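Flavodoxin (Bacillus cereus, PDB 6GAQ) binds flavin mononucleotide and probably serves as a low-potential electron donor to redox enzymes. Local coordinates at residues E126-E131 with S144-A149. Numbering follows the deposited sequence.
Sequences EGLKIE and SNFAIA. With CA (calcium ion), chain E.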
ATOM      1  N   GLU A 126      -5.053   0.597  10.190  1.00 24.83           N
ATOM      2  CA  GLU A 126      -4.810   1.937   9.678  1.00 29.42           C
ATOM      3  C   GLU A 126      -3.511   1.975   8.880  1.00 32.95           C
ATOM      4  O   GLU A 126      -2.574   1.215   9.134  1.00 36.43           O
ATOM      5  CB  GLU A 126      -4.761   2.944  10.829  1.00 45.22           C
ATOM      6  CG  GLU A 126      -4.642   4.404  10.407  1.00 42.30           C
ATOM      7  CD  GLU A 126      -5.742   4.832   9.452  1.00 44.83           C
ATOM      8  OE1 GLU A 126      -6.905   4.427   9.656  1.00 47.84           O
ATOM      9  OE2 GLU A 126      -5.439   5.578   8.496  1.00 43.89           O
ATOM     10  N   GLY A 127      -3.466   2.878   7.903  1.00 35.64           N
ATOM     11  CA  GLY A 127      -2.351   2.906   6.980  1.00 38.75           C
ATOM     12  C   GLY A 127      -1.050   3.330   7.635  1.00 36.74           C
ATOM     13  O   GLY A 127      -1.024   4.034   8.645  1.00 41.02           O
ATOM     14  N   LEU A 128       0.049   2.881   7.032  1.00 25.91           N
ATOM     15  CA  LEU A 128       1.389   3.250   7.462  1.00 17.80           C
ATOM     16  C   LEU A 128       1.811   4.534   6.757  1.00 25.70           C
ATOM     17  O   LEU A 128       1.773   4.615   5.525  1.00 28.36           O
ATOM     18  CB  LEU A 128       2.378   2.123   7.157  1.00 15.51           C
ATOM     19  CG  LEU A 128       3.864   2.469   7.065  1.00 34.26           C
ATOM     20  CD1 LEU A 128       4.429   2.804   8.437  1.00 20.96           C
ATOM     21  CD2 LEU A 128       4.637   1.323   6.422  1.00 22.25           C
ATOM     22  N   LYS A 129       2.205   5.533   7.542  1.00 29.28           N
ATOM     23  CA  LYS A 129       2.604   6.839   7.028  1.00 35.45           C
ATOM     24  C   LYS A 129       4.068   7.072   7.378  1.00 34.49           C
ATOM     25  O   LYS A 129       4.411   7.259   8.551  1.00 38.57           O
ATOM     26  CB  LYS A 129       1.710   7.939   7.596  1.00 36.54           C
ATOM     27  CG  LYS A 129       0.242   7.553   7.629  1.00 38.43           C
ATOM     28  CD  LYS A 129      -0.643   8.733   7.959  1.00 41.71           C
ATOM     29  CE  LYS A 129      -1.625   8.374   9.059  1.00 40.20           C
ATOM     30  NZ  LYS A 129      -2.205   7.012   8.892  1.00 43.92           N
ATOM     31  N   ILE A 130       4.927   7.052   6.363  1.00 28.74           N
ATOM     32  CA  ILE A 130       6.360   7.274   6.518  1.00 31.97           C
ATOM     33  C   ILE A 130       6.695   8.618   5.883  1.00 28.81           C
ATOM     34  O   ILE A 130       6.104   8.987   4.863  1.00 44.22           O
ATOM     35  CB  ILE A 130       7.172   6.131   5.871  1.00 32.41           C
ATOM     36  CG1 ILE A 130       6.964   4.820   6.635  1.00 22.68           C
ATOM     37  CG2 ILE A 130       8.660   6.479   5.776  1.00 33.26           C
ATOM     38  CD1 ILE A 130       7.760   4.714   7.929  1.00 26.53           C
ATOM     39  N   GLU A 131       7.623   9.358   6.490  1.00 29.22           N
ATOM     40  CA  GLU A 131       8.055  10.629   5.925  1.00 39.19           C
ATOM     41  C   GLU A 131       9.328  10.413   5.124  1.00 32.19           C
ATOM     42  O   GLU A 131      10.353   9.974   5.670  1.00 33.99           O
ATOM     43  CB  GLU A 131       8.259  11.683   7.014  1.00 24.37           C
ATOM     44  CG  GLU A 131       9.104  12.881   6.575  1.00 27.37           C
ATOM     45  CD  GLU A 131       8.882  14.112   7.440  1.00 42.05           C
ATOM     46  OE1 GLU A 131       8.949  15.239   6.905  1.00 37.63           O
ATOM     47  OE2 GLU A 131       8.637  13.962   8.653  1.00 43.95           O
ATOM     48  N   SER A 144       8.320  -2.427  10.210  1.00 32.26           N
ATOM     49  CA  SER A 144       8.356  -3.771  10.780  1.00 25.04           C
ATOM     50  C   SER A 144       7.102  -4.063  11.595  1.00 33.78           C
ATOM     51  O   SER A 144       6.554  -5.169  11.528  1.00 38.77           O
ATOM     52  CB  SER A 144       9.609  -3.940  11.640  1.00 34.62           C
ATOM     53  OG  SER A 144       9.729  -5.270  12.111  1.00 34.92           O
ATOM     54  N   ASN A 145       6.631  -3.082  12.369  1.00 32.06           N
ATOM     55  CA  ASN A 145       5.417  -3.285  13.154  1.00 37.04           C
ATOM     56  C   ASN A 145       4.187  -3.373  12.257  1.00 41.62           C
ATOM     57  O   ASN A 145       3.287  -4.183  12.507  1.00 35.80           O
ATOM     58  CB  ASN A 145       5.253  -2.157  14.173  1.00 38.08           C
ATOM     59  CG  ASN A 145       6.379  -2.120  15.186  1.00 46.36           C
ATOM     60  OD1 ASN A 145       7.022  -3.134  15.456  1.00 52.75           O
ATOM     61  ND2 ASN A 145       6.625  -0.945  15.753  1.00 44.21           N
ATOM     62  N   PHE A 146       4.134  -2.547  11.210  1.00 27.23           N
ATOM     63  CA  PHE A 146       2.983  -2.552  10.312  1.00 29.30           C
ATOM     64  C   PHE A 146       2.844  -3.894   9.603  1.00 35.60           C
ATOM     65  O   PHE A 146       1.751  -4.469   9.546  1.00 34.80           O
ATOM     66  CB  PHE A 146       3.115  -1.413   9.298  1.00 36.91           C
ATOM     67  CG  PHE A 146       1.975  -1.331   8.320  1.00 32.31           C
ATOM     68  CD1 PHE A 146       0.811  -0.656   8.647  1.00 40.53           C
ATOM     69  CD2 PHE A 146       2.074  -1.921   7.071  1.00 49.20           C
ATOM     70  CE1 PHE A 146      -0.237  -0.576   7.747  1.00 44.39           C
ATOM     71  CE2 PHE A 146       1.029  -1.847   6.168  1.00 39.17           C
ATOM     72  CZ  PHE A 146      -0.128  -1.173   6.507  1.00 44.82           C
ATOM     73  N   ALA A 147       3.949  -4.411   9.061  1.00 37.73           N
ATOM     74  CA  ALA A 147       3.889  -5.658   8.305  1.00 35.41           C
ATOM     75  C   ALA A 147       3.580  -6.852   9.199  1.00 33.84           C
ATOM     76  O   ALA A 147       2.899  -7.788   8.764  1.00 39.03           O
ATOM     77  CB  ALA A 147       5.203  -5.881   7.557  1.00 27.97           C
ATOM     78  N   ILE A 148       4.065  -6.842  10.442  1.00 24.25           N
ATOM     79  CA  ILE A 148       3.817  -7.964  11.342  1.00 30.77           C
ATOM     80  C   ILE A 148       2.353  -8.001  11.761  1.00 37.60           C
ATOM     81  O   ILE A 148       1.737  -9.072  11.815  1.00 38.81           O
ATOM     82  CB  ILE A 148       4.759  -7.888  12.557  1.00 34.49           C
ATOM     83  CG1 ILE A 148       6.178  -8.299  12.154  1.00 42.14           C
ATOM     84  CG2 ILE A 148       4.253  -8.771  13.689  1.00 23.59           C
ATOM     85  CD1 ILE A 148       7.224  -7.993  13.203  1.00 37.85           C
ATOM     86  N   ALA A 149       1.770  -6.836  12.056  1.00 37.20           N
ATOM     87  CA  ALA A 149       0.357  -6.789  12.422  1.00 40.11           C
ATOM     88  C   ALA A 149      -0.525  -7.261  11.273  1.00 48.98           C
ATOM     89  O   ALA A 149      -1.551  -7.915  11.494  1.00 43.90           O
ATOM     90  CB  ALA A 149      -0.030  -5.374  12.851  1.00 27.56           C
TER
HETATM   91 CA    CA E1003      12.130   9.012   7.097  1.00 29.75          CA
HETATM   92  O   HOH W   1      13.573  10.747   6.104  1.00 26.06           O
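Phe146 reaches from helix 137-152 to the edge strand 122-131 and meets Leu128 there. Phe146 CB starts the contact, 4.2 Å from CB of Leu128. With CG anti to the backbone N (chi1 180°), the ring extends off the helix, and CG and CD1 slide beneath the Leu128 methylene, Phe146 CD1 coming to 3.5 Å of Leu128 CB. Leu128 CB sits over one face of the Phe146 ring, displaced toward the rim, in a CH-pi contact 3.7 Å from its centroid and 18° off the normal. Across the ring, Phe146 CD2 is 4.2 Å from Leu128 CD2, a looser touch. This pairing lies in the flavodoxin fold, a five-stranded parallel sheet with helices on its two faces; the C-terminal helix returns along the strand that precedes it, and Ala93 of strand 91-98 also touches the phenyl group. Farther out, Phe146 CE1 lies 3.3 Å from Glu126 O, which approaches the ring edge in its plane, and 3.5 Å from Leu128 N; CZ, at the tip, stays near that same nitrogen. Leu128 itself is buried, its side chain packed also against Phe95, Cys143 and Ile25. Beside the contact, Lys129 NZ forms a salt bridge with Glu126 OE2 and a weak hydrogen bond to Gly127 O. At the strand's end Glu131 O binds a calcium ion at 2.5 Å, together with Ala133, Asp139 and a water.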